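Local coordinates for protein putative aspartyl-tRNA synthetase (Leishmania major, PDB 6OD8) that probably catalyses the ATP-dependent attachment of L-aspartate to tRNA(Asp), giving L-aspartyl-tRNA(Asp), AMP and diphosphate, as a class II aminoacyl-tRNA synthetase, at residues Y230-L235 and R289-G294; L277-V282 and G313-M318; Y325-V330 and G524-G529. All blocks are in the same frame, centred on the assembly; numbering follows the deposited sequence. Where two conformers were deposited one is given.

How the contacts relate
All three contacts are buried helix-to-strand packings on one mixed sheet, the catalytic core of a class II synthetase. Their strands are neighbours: 289-297 in contact 1, 310-319 in contact 2 and 523-529 in contact 3, tied by backbone hydrogen bonds such as Glu292 O with Asp315 N and Ile528 O with Leu314 N. Contacts 1 and 3 are apolar, and Phe234 of one helix packs on Val330 of the other. Contact 2 is ionic: the alternate side chains of strand 310-319 place its carboxylates toward helix 276-283 and Leu314 and Val316 toward helix 215-237. All three come near the second subunit, contact 3 through Asp329 on the partly exposed polar flank of its helix.

Contact 1. Residues Y230-L235 and R289-G294; sequences YFRQFL and RVFEVG
The class II core joins its motif 1 helix to the first strand of motif 2 here, where Phe231, Arg232 and Leu235 meet Phe291 and Val293. The segments run nearly antiparallel, at 167°, with the helix axis 9.9 Å from that of the strand, and no hydrogen bond crosses between them. Phe291 is the central side chain. Leu235 reaches its root, with CD1 3.8 Å from Phe291 CB, while Leu235 CB lies near Phe291 CD2. At the diagonally opposite corner of the ring, on the same side of its plane, Phe291 CE1 meets Arg232 CG at 3.7 Å, an aliphatic contact made by the stem of the arginine.

Phe231 has CG anti to its backbone N (chi1 174°), and its CE2 corner fits between two strand residues, 4.0 Å from Phe291 CD1 and 3.7 Å from Val293 CG2. The rings of Phe231 and Phe291 meet obliquely as the two side chains slide past each other in opposite directions. Leu235 CD1 also sits 3.4 Å above one face of the Phe231 ring, toward its rim, which links the two helix residues into one apolar surface. In class II synthetases motif 1 forms much of the dimer interface, and the polar end of Arg232 follows that rule: in the conformer described, NH1 forms a salt bridge to Glu242 of the second subunit. Phe231 continues inward onto Leu314 and Val316 of strand 310-319, and Val293 packs on Leu314 of its own chain and on His244 of the second subunit.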
loop_
_atom_site.group_PDB
_atom_site.type_symbol
_atom_site.label_atom_id
_atom_site.label_comp_id
_atom_site.label_asym_id
_atom_site.label_seq_id
_atom_site.Cartn_x
_atom_site.Cartn_y
_atom_site.Cartn_z
ATOM N N TYR A 230 -5.883 4.306 7.346
ATOM C CA TYR A 230 -6.818 5.431 7.283
ATOM C C TYR A 230 -6.494 6.365 6.124
ATOM O O TYR A 230 -7.407 6.931 5.512
ATOM C CB TYR A 230 -6.820 6.183 8.620
ATOM C CG TYR A 230 -7.232 5.288 9.770
ATOM C CD1 TYR A 230 -8.271 4.367 9.614
ATOM C CD2 TYR A 230 -6.588 5.362 11.016
ATOM C CE1 TYR A 230 -8.656 3.538 10.657
ATOM C CE2 TYR A 230 -6.987 4.545 12.070
ATOM C CZ TYR A 230 -8.014 3.637 11.876
ATOM O OH TYR A 230 -8.413 2.815 12.897
ATOM N N PHE A 231 -5.215 6.521 5.790
ATOM C CA PHE A 231 -4.851 7.235 4.555
ATOM C C PHE A 231 -5.576 6.648 3.344
ATOM O O PHE A 231 -6.257 7.364 2.593
ATOM C CB PHE A 231 -3.326 7.167 4.357
ATOM C CG PHE A 231 -2.832 7.738 3.036
ATOM C CD1 PHE A 231 -2.586 9.103 2.909
ATOM C CD2 PHE A 231 -2.571 6.904 1.938
ATOM C CE1 PHE A 231 -2.110 9.647 1.694
ATOM C CE2 PHE A 231 -2.108 7.424 0.724
ATOM C CZ PHE A 231 -1.870 8.834 0.605
ATOM N N ARG A 232 -5.440 5.335 3.131
ATOM C CA ARG A 232 -6.059 4.715 1.960
ATOM C C ARG A 232 -7.582 4.747 2.043
ATOM O O ARG A 232 -8.267 4.992 1.040
ATOM C CB ARG A 232 -5.582 3.275 1.805
ATOM C CG ARG A 232 -4.123 3.102 1.422
ATOM C CD ARG A 232 -3.873 1.633 1.083
ATOM N NE ARG A 232 -4.366 0.769 2.156
ATOM C CZ ARG A 232 -3.673 0.455 3.249
ATOM N NH1 ARG A 232 -2.433 0.908 3.405
ATOM N NH2 ARG A 232 -4.210 -0.341 4.174
ATOM N N GLN A 233 -8.145 4.503 3.224
ATOM C CA GLN A 233 -9.607 4.425 3.277
ATOM C C GLN A 233 -10.252 5.768 2.987
ATOM O O GLN A 233 -11.280 5.827 2.306
ATOM C CB GLN A 233 -10.091 3.900 4.627
ATOM C CG GLN A 233 -11.562 3.513 4.568
ATOM C CD GLN A 233 -11.875 2.537 3.423
ATOM O OE1 GLN A 233 -11.281 1.457 3.329
ATOM N NE2 GLN A 233 -12.809 2.921 2.546
ATOM N N PHE A 234 -9.697 6.854 3.524
ATOM C CA PHE A 234 -10.226 8.175 3.186
ATOM C C PHE A 234 -10.261 8.377 1.679
ATOM O O PHE A 234 -11.259 8.848 1.122
ATOM C CB PHE A 234 -9.391 9.281 3.829
ATOM C CG PHE A 234 -9.851 10.675 3.438
ATOM C CD1 PHE A 234 -10.900 11.286 4.125
ATOM C CD2 PHE A 234 -9.268 11.351 2.371
ATOM C CE1 PHE A 234 -11.356 12.570 3.762
ATOM C CE2 PHE A 234 -9.718 12.627 1.997
ATOM C CZ PHE A 234 -10.754 13.240 2.693
ATOM N N LEU A 235 -9.160 8.049 1.003
ATOM C CA LEU A 235 -9.038 8.381 -0.414
ATOM C C LEU A 235 -9.867 7.442 -1.286
ATOM O O LEU A 235 -10.471 7.868 -2.278
ATOM C CB LEU A 235 -7.550 8.338 -0.799
ATOM C CG LEU A 235 -6.722 9.396 -0.037
ATOM C CD1 LEU A 235 -5.220 9.044 -0.137
ATOM C CD2 LEU A 235 -6.994 10.804 -0.560
ATOM N N ARG A 289 -8.035 10.933 -10.193
ATOM C CA ARG A 289 -7.546 11.079 -8.819
ATOM C C ARG A 289 -6.749 9.835 -8.462
ATOM O O ARG A 289 -7.312 8.742 -8.614
ATOM C CB ARG A 289 -8.715 11.194 -7.825
ATOM C CG ARG A 289 -9.651 12.393 -7.966
ATOM C CD ARG A 289 -10.933 12.188 -7.141
ATOM N NE ARG A 289 -11.921 11.389 -7.868
ATOM C CZ ARG A 289 -12.683 11.879 -8.846
ATOM N NH1 ARG A 289 -12.580 13.153 -9.195
ATOM N NH2 ARG A 289 -13.546 11.110 -9.465
ATOM N N VAL A 290 -5.518 9.974 -7.949
ATOM C CA VAL A 290 -4.692 8.807 -7.649
ATOM C C VAL A 290 -4.012 8.960 -6.296
ATOM O O VAL A 290 -3.755 10.058 -5.819
ATOM C CB VAL A 290 -3.605 8.546 -8.726
ATOM C CG1 VAL A 290 -4.235 8.195 -10.067
ATOM C CG2 VAL A 290 -2.670 9.782 -8.891
ATOM N N PHE A 291 -3.653 7.823 -5.713
ATOM C CA PHE A 291 -2.740 7.818 -4.589
ATOM C C PHE A 291 -1.775 6.658 -4.750
ATOM O O PHE A 291 -2.037 5.691 -5.472
ATOM C CB PHE A 291 -3.474 7.735 -3.245
ATOM C CG PHE A 291 -4.119 6.377 -2.971
ATOM C CD1 PHE A 291 -3.366 5.316 -2.452
ATOM C CD2 PHE A 291 -5.471 6.182 -3.223
ATOM C CE1 PHE A 291 -3.964 4.055 -2.180
ATOM C CE2 PHE A 291 -6.074 4.920 -2.965
ATOM C CZ PHE A 291 -5.313 3.877 -2.446
ATOM N N GLU A 292 -0.645 6.766 -4.061
ATOM C CA GLU A 292 0.334 5.696 -4.055
ATOM C C GLU A 292 0.947 5.586 -2.669
ATOM O O GLU A 292 1.197 6.591 -2.004
ATOM C CB GLU A 292 1.432 5.929 -5.119
ATOM C CG GLU A 292 2.506 4.829 -5.128
ATOM C CD GLU A 292 3.249 4.698 -6.455
ATOM O OE1 GLU A 292 3.168 5.594 -7.330
ATOM O OE2 GLU A 292 3.953 3.694 -6.610
ATOM N N VAL A 293 1.211 4.358 -2.241
ATOM C CA VAL A 293 1.909 4.100 -0.986
ATOM C C VAL A 293 3.095 3.223 -1.343
ATOM O O VAL A 293 2.905 2.109 -1.832
ATOM C CB VAL A 293 1.012 3.400 0.051
ATOM C CG1 VAL A 293 1.810 3.113 1.353
ATOM C CG2 VAL A 293 -0.228 4.217 0.344
ATOM N N GLY A 294 4.310 3.732 -1.169
ATOM C CA GLY A 294 5.452 2.938 -1.540
ATOM C C GLY A 294 6.762 3.565 -1.135
ATOM O O GLY A 294 6.807 4.688 -0.617
#

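Contact 2. Residues L277-V282 and G313-M318; sequences LYKQMV and GLDVEM. With EDO (1,2-ethanediol), chain G; EDO (1,2-ethanediol), chain D.
Lys279, on the short helix 276-283, crosses to Asp315, Val316 and Glu317 of the motif 2 strand 310-319, and its chain can be followed atom by atom. The helix segment runs roughly parallel to the strand segment, at 30°. Lys279 CB starts 4.0 Å from Glu317 CB. CG stands between the backbone N and the carbonyl carbon (chi1 68°), and from there the chain is fully extended. CG and CD pass over Glu317 CB, each at 3.8 Å, and CE comes within 3.2 Å of Glu317 OE1. At the tip, NZ gives a hydrogen bond of 2.9 Å to Asp315 OD2, on the lone pair that faces away from OD1, and this bond is part of a salt bridge. A second hydrogen bond, 3.0 Å long, runs from Lys279 NZ to Val316 O, with the nitrogen 50° above the carbonyl plane. Glu317 OE1 completes the network with a longer salt bridge to Lys279 NZ, at 3.5 Å.

Glu317 itself is bent at chi2 and crosses the lysine chain at about a right angle. Its OE2 lies beside Gln280 CG and pairs with Arg488, while the amide of Gln280 turns to Tyr512 and His523. Asp315 OD1, not used by the lysine, accepts a hydrogen bond from a 1,2-ethanediol probably taken up from the crystallisation liquor.

Lys279 belongs to a Ser-Pro-Gln-Leu-Tyr-Lys-Gln sequence typical of aspartyl-tRNA synthetases, which in relatives forms part of the amino-acid pocket, so the network probably lies at or near that site. The hydrogen bonds to Asp315 OD2 and Val316 O orient NZ, whereas the longer Glu317 pair is mainly electrostatic, an arrangement consistent with a well-ordered NZ among its acceptors.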
loop_
_atom_site.group_PDB
_atom_site.type_symbol
_atom_site.label_atom_id
_atom_site.label_comp_id
_atom_site.label_asym_id
_atom_site.label_seq_id
_atom_site.Cartn_x
_atom_site.Cartn_y
_atom_site.Cartn_z
ATOM N N LEU A 277 6.780 12.459 -10.745
ATOM C CA LEU A 277 6.554 12.599 -12.180
ATOM C C LEU A 277 5.474 11.632 -12.677
ATOM O O LEU A 277 4.604 12.020 -13.462
ATOM C CB LEU A 277 7.861 12.379 -12.945
ATOM C CG LEU A 277 9.094 13.191 -12.534
ATOM C CD1 LEU A 277 10.177 12.994 -13.595
ATOM C CD2 LEU A 277 8.779 14.679 -12.375
ATOM N N TYR A 278 5.506 10.376 -12.219
ATOM C CA TYR A 278 4.534 9.385 -12.688
ATOM C C TYR A 278 3.118 9.714 -12.231
ATOM O O TYR A 278 2.163 9.521 -12.991
ATOM C CB TYR A 278 4.934 7.985 -12.212
ATOM C CG TYR A 278 6.210 7.537 -12.862
ATOM C CD1 TYR A 278 6.243 7.251 -14.217
ATOM C CD2 TYR A 278 7.391 7.414 -12.131
ATOM C CE1 TYR A 278 7.419 6.874 -14.842
ATOM C CE2 TYR A 278 8.574 7.022 -12.760
ATOM C CZ TYR A 278 8.576 6.765 -14.096
ATOM O OH TYR A 278 9.752 6.383 -14.705
ATOM N N LYS A 279 2.945 10.169 -10.984
ATOM C CA LYS A 279 1.579 10.444 -10.555
ATOM C C LYS A 279 0.960 11.588 -11.355
ATOM O O LYS A 279 -0.241 11.560 -11.634
ATOM C CB LYS A 279 1.498 10.696 -9.045
ATOM C CG LYS A 279 2.173 11.994 -8.509
ATOM C CD LYS A 279 1.974 12.069 -6.987
ATOM C CE LYS A 279 2.779 13.233 -6.418
ATOM N NZ LYS A 279 2.308 13.615 -5.054
ATOM N N GLN A 280 1.761 12.560 -11.814
ATOM C CA GLN A 280 1.208 13.537 -12.746
ATOM C C GLN A 280 0.904 12.918 -14.110
ATOM O O GLN A 280 -0.111 13.248 -14.740
ATOM C CB GLN A 280 2.183 14.703 -12.933
ATOM C CG GLN A 280 2.503 15.468 -11.682
ATOM C CD GLN A 280 3.423 16.646 -12.015
ATOM O OE1 GLN A 280 4.597 16.672 -11.644
ATOM N NE2 GLN A 280 2.902 17.584 -12.783
ATOM N N MET A 281 1.817 12.099 -14.634
ATOM C CA MET A 281 1.606 11.534 -15.959
ATOM C C MET A 281 0.356 10.666 -16.005
ATOM O O MET A 281 -0.330 10.629 -17.026
ATOM C CB MET A 281 2.832 10.717 -16.374
ATOM C CG MET A 281 4.102 11.599 -16.457
ATOM S SD MET A 281 5.658 10.649 -16.524
ATOM C CE MET A 281 5.353 9.934 -18.122
ATOM N N VAL A 282 0.021 9.981 -14.911
ATOM C CA VAL A 282 -1.147 9.105 -14.948
ATOM C C VAL A 282 -2.429 9.918 -15.073
ATOM O O VAL A 282 -3.386 9.487 -15.716
ATOM C CB VAL A 282 -1.165 8.181 -13.717
ATOM C CG1 VAL A 282 -2.423 7.297 -13.730
ATOM C CG2 VAL A 282 0.076 7.289 -13.732
ATOM N N GLY A 313 6.540 6.794 1.192
ATOM C CA GLY A 313 5.777 7.968 0.810
ATOM C C GLY A 313 4.304 7.642 0.627
ATOM O O GLY A 313 3.947 6.622 0.037
ATOM N N LEU A 314 3.461 8.525 1.146
ATOM C CA LEU A 314 2.021 8.495 0.939
ATOM C C LEU A 314 1.733 9.642 -0.021
ATOM O O LEU A 314 1.866 10.813 0.357
ATOM C CB LEU A 314 1.289 8.671 2.269
ATOM C CG LEU A 314 1.776 7.872 3.479
ATOM C CD1 LEU A 314 0.988 8.219 4.749
ATOM C CD2 LEU A 314 1.603 6.343 3.193
ATOM N N ASP A 315 1.412 9.324 -1.278
ATOM C CA ASP A 315 1.393 10.337 -2.324
ATOM C C ASP A 315 -0.002 10.436 -2.912
ATOM O O ASP A 315 -0.709 9.429 -3.024
ATOM C CB ASP A 315 2.420 10.003 -3.428
ATOM C CG ASP A 315 3.759 10.593 -3.149
ATOM O OD1 ASP A 315 4.600 9.899 -2.517
ATOM O OD2 ASP A 315 3.968 11.773 -3.546
ATOM N N VAL A 316 -0.393 11.659 -3.268
ATOM C CA VAL A 316 -1.716 11.956 -3.797
ATOM C C VAL A 316 -1.546 12.906 -4.976
ATOM O O VAL A 316 -0.728 13.833 -4.922
ATOM C CB VAL A 316 -2.631 12.575 -2.704
ATOM C CG1 VAL A 316 -3.996 12.978 -3.279
ATOM C CG2 VAL A 316 -2.821 11.602 -1.518
ATOM N N GLU A 317 -2.301 12.676 -6.052
ATOM C CA GLU A 317 -2.381 13.664 -7.134
ATOM C C GLU A 317 -3.815 13.679 -7.651
ATOM O O GLU A 317 -4.478 12.640 -7.661
ATOM C CB GLU A 317 -1.366 13.360 -8.279
ATOM C CG GLU A 317 -1.043 14.575 -9.222
ATOM C CD GLU A 317 -0.033 15.556 -8.626
ATOM O OE1 GLU A 317 0.617 15.236 -7.600
ATOM O OE2 GLU A 317 0.134 16.656 -9.196
ATOM N N MET A 318 -4.309 14.861 -8.056
ATOM C CA MET A 318 -5.709 14.959 -8.456
ATOM C C MET A 318 -5.910 16.114 -9.428
ATOM O O MET A 318 -5.183 17.109 -9.386
ATOM C CB MET A 318 -6.609 15.169 -7.231
ATOM C CG MET A 318 -6.185 16.438 -6.443
ATOM S SD MET A 318 -7.142 16.636 -4.936
ATOM C CE MET A 318 -8.598 17.387 -5.676
HETATM C C1 EDO G . 11.075 10.259 -11.225
HETATM O O1 EDO G . 11.745 10.723 -10.037
HETATM C C2 EDO G . 9.733 9.624 -10.841
HETATM O O2 EDO G . 8.882 10.548 -10.121
HETATM C C1 EDO D . 6.384 12.002 0.215
HETATM O O1 EDO D . 7.440 12.965 0.205
HETATM C C2 EDO D . 6.898 10.807 -0.545
HETATM O O2 EDO D . 6.927 11.090 -1.936
#

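Contact 3. Residues Y325-V330 and G524-G529; sequences YEVLDV and GGFGIG. With EDO (1,2-ethanediol), chain H.
Val327 fits tightly against Gly524, Gly525 and Phe526, whereas Val330, one helical turn on, only grazes the same strand. Both methyls of Val327 are used. CG1, anti to the backbone N (chi1 178°), meets Phe526 CD2 at 3.6 Å, at the ring edge and in its plane, and also lies 3.9 Å from Gly525 N. CG2 rests on the bare main chain, 3.8 Å from Gly524 C. Gly524 has no side chain to hold the helix off, and the backbones come close at the next residue: Val327 CA and Gly525 CA are 6.1 Å apart, with the segment axes 7.9 Å from each other at closest approach. The Phe526 side chain and Val327 slide past each other in opposite directions, and Phe526 CE2 stands 4.0 Å from Val327 O.

The glycine-rich strand is that of class II motif 3, a strand followed by a helix; Gly529 occupies the N-cap position ahead of helix 530-538. Helix 325-342 packs over this motif 3 strand, which is paired with motif 2 strand 310-319 on one edge and strand 480-487 on the other. Tyr473 and Met318 help to enclose Val327, while Phe526 extends to Ala331 and Leu334 farther along the helix.

Contact is looser at Val330, whose CG1 approaches the edge of Phe526 at CE2 with a gap of 4.4 Å. Another flank of the helix is partly exposed and polar. There the Asp329 side chain forms a salt bridge to Arg401 and a hydrogen bond to Tyr68 of the second subunit, and the main-chain O of Asp329 accepts a hydrogen bond of 3.1 Å from O2 of a 1,2-ethanediol, probably from the crystallisation liquor.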
loop_
_atom_site.group_PDB
_atom_site.type_symbol
_atom_site.label_atom_id
_atom_site.label_comp_id
_atom_site.label_asym_id
_atom_site.label_seq_id
_atom_site.Cartn_x
_atom_site.Cartn_y
_atom_site.Cartn_z
ATOM N N TYR A 325 -6.503 25.284 -3.822
ATOM C CA TYR A 325 -7.217 25.069 -2.567
ATOM C C TYR A 325 -8.078 23.810 -2.613
ATOM O O TYR A 325 -8.433 23.285 -1.556
ATOM C CB TYR A 325 -8.104 26.275 -2.200
ATOM C CG TYR A 325 -7.323 27.490 -1.732
ATOM C CD1 TYR A 325 -7.916 28.746 -1.683
ATOM C CD2 TYR A 325 -5.982 27.381 -1.349
ATOM C CE1 TYR A 325 -7.190 29.859 -1.276
ATOM C CE2 TYR A 325 -5.252 28.495 -0.925
ATOM C CZ TYR A 325 -5.869 29.728 -0.895
ATOM O OH TYR A 325 -5.166 30.839 -0.477
ATOM N N GLU A 326 -8.426 23.315 -3.811
ATOM C CA GLU A 326 -9.126 22.037 -3.895
ATOM C C GLU A 326 -8.245 20.898 -3.395
ATOM O O GLU A 326 -8.741 19.944 -2.775
ATOM C CB GLU A 326 -9.568 21.782 -5.336
ATOM C CG GLU A 326 -10.533 22.843 -5.833
ATOM C CD GLU A 326 -10.754 22.774 -7.336
ATOM O OE1 GLU A 326 -10.840 21.652 -7.882
ATOM O OE2 GLU A 326 -10.851 23.845 -7.954
ATOM N N VAL A 327 -6.938 20.979 -3.686
ATOM C CA VAL A 327 -5.952 20.026 -3.175
ATOM C C VAL A 327 -5.801 20.164 -1.668
ATOM O O VAL A 327 -5.795 19.173 -0.925
ATOM C CB VAL A 327 -4.595 20.234 -3.869
ATOM C CG1 VAL A 327 -3.551 19.259 -3.270
ATOM C CG2 VAL A 327 -4.729 20.049 -5.375
ATOM N N LEU A 328 -5.655 21.401 -1.197
ATOM C CA LEU A 328 -5.516 21.657 0.221
ATOM C C LEU A 328 -6.765 21.227 0.986
ATOM O O LEU A 328 -6.665 20.702 2.102
ATOM C CB LEU A 328 -5.211 23.156 0.416
ATOM C CG LEU A 328 -5.141 23.659 1.844
ATOM C CD1 LEU A 328 -4.029 22.900 2.586
ATOM C CD2 LEU A 328 -4.878 25.175 1.819
ATOM N N ASP A 329 -7.948 21.425 0.396
ATOM C CA ASP A 329 -9.182 20.937 1.009
ATOM C C ASP A 329 -9.113 19.429 1.256
ATOM O O ASP A 329 -9.481 18.945 2.337
ATOM C CB ASP A 329 -10.389 21.264 0.117
ATOM C CG ASP A 329 -10.770 22.741 0.113
ATOM O OD1 ASP A 329 -10.248 23.530 0.928
ATOM O OD2 ASP A 329 -11.605 23.118 -0.746
ATOM N N VAL A 330 -8.660 18.666 0.253
ATOM C CA VAL A 330 -8.553 17.212 0.401
ATOM C C VAL A 330 -7.510 16.856 1.450
ATOM O O VAL A 330 -7.745 16.014 2.316
ATOM C CB VAL A 330 -8.244 16.556 -0.960
ATOM C CG1 VAL A 330 -7.721 15.127 -0.799
ATOM C CG2 VAL A 330 -9.534 16.560 -1.824
ATOM N N GLY A 524 -2.931 18.990 -9.257
ATOM C CA GLY A 524 -2.056 19.280 -8.133
ATOM C C GLY A 524 -2.021 18.097 -7.193
ATOM O O GLY A 524 -2.722 17.109 -7.394
ATOM N N GLY A 525 -1.185 18.176 -6.167
ATOM C CA GLY A 525 -1.050 17.003 -5.314
ATOM C C GLY A 525 -0.147 17.305 -4.143
ATOM O O GLY A 525 0.259 18.448 -3.938
ATOM N N PHE A 526 0.181 16.258 -3.384
ATOM C CA PHE A 526 1.021 16.407 -2.200
ATOM C C PHE A 526 1.595 15.044 -1.831
ATOM O O PHE A 526 1.103 14.008 -2.284
ATOM C CB PHE A 526 0.228 16.994 -1.026
ATOM C CG PHE A 526 -1.033 16.227 -0.688
ATOM C CD1 PHE A 526 -1.002 15.200 0.250
ATOM C CD2 PHE A 526 -2.257 16.572 -1.277
ATOM C CE1 PHE A 526 -2.166 14.504 0.578
ATOM C CE2 PHE A 526 -3.434 15.903 -0.941
ATOM C CZ PHE A 526 -3.386 14.856 -0.032
ATOM N N GLY A 527 2.642 15.055 -1.011
ATOM C CA GLY A 527 3.222 13.818 -0.499
ATOM C C GLY A 527 3.443 13.926 0.995
ATOM O O GLY A 527 3.593 15.021 1.538
ATOM N N ILE A 528 3.456 12.767 1.666
ATOM C CA ILE A 528 3.623 12.700 3.121
ATOM C C ILE A 528 4.585 11.567 3.445
ATOM O O ILE A 528 4.385 10.447 2.970
ATOM C CB ILE A 528 2.291 12.426 3.860
ATOM C CG1 ILE A 528 1.161 13.341 3.406
ATOM C CG2 ILE A 528 2.482 12.452 5.384
ATOM C CD1 ILE A 528 -0.229 12.745 3.723
ATOM N N GLY A 529 5.603 11.836 4.276
ATOM C CA GLY A 529 6.439 10.751 4.786
ATOM C C GLY A 529 5.774 9.950 5.896
ATOM O O GLY A 529 5.351 10.516 6.914
HETATM C C1 EDO H . -10.800 20.835 5.815
HETATM O O1 EDO H . -11.981 20.146 6.260
HETATM C C2 EDO H . -11.012 21.483 4.454
HETATM O O2 EDO H . -11.746 20.594 3.605
#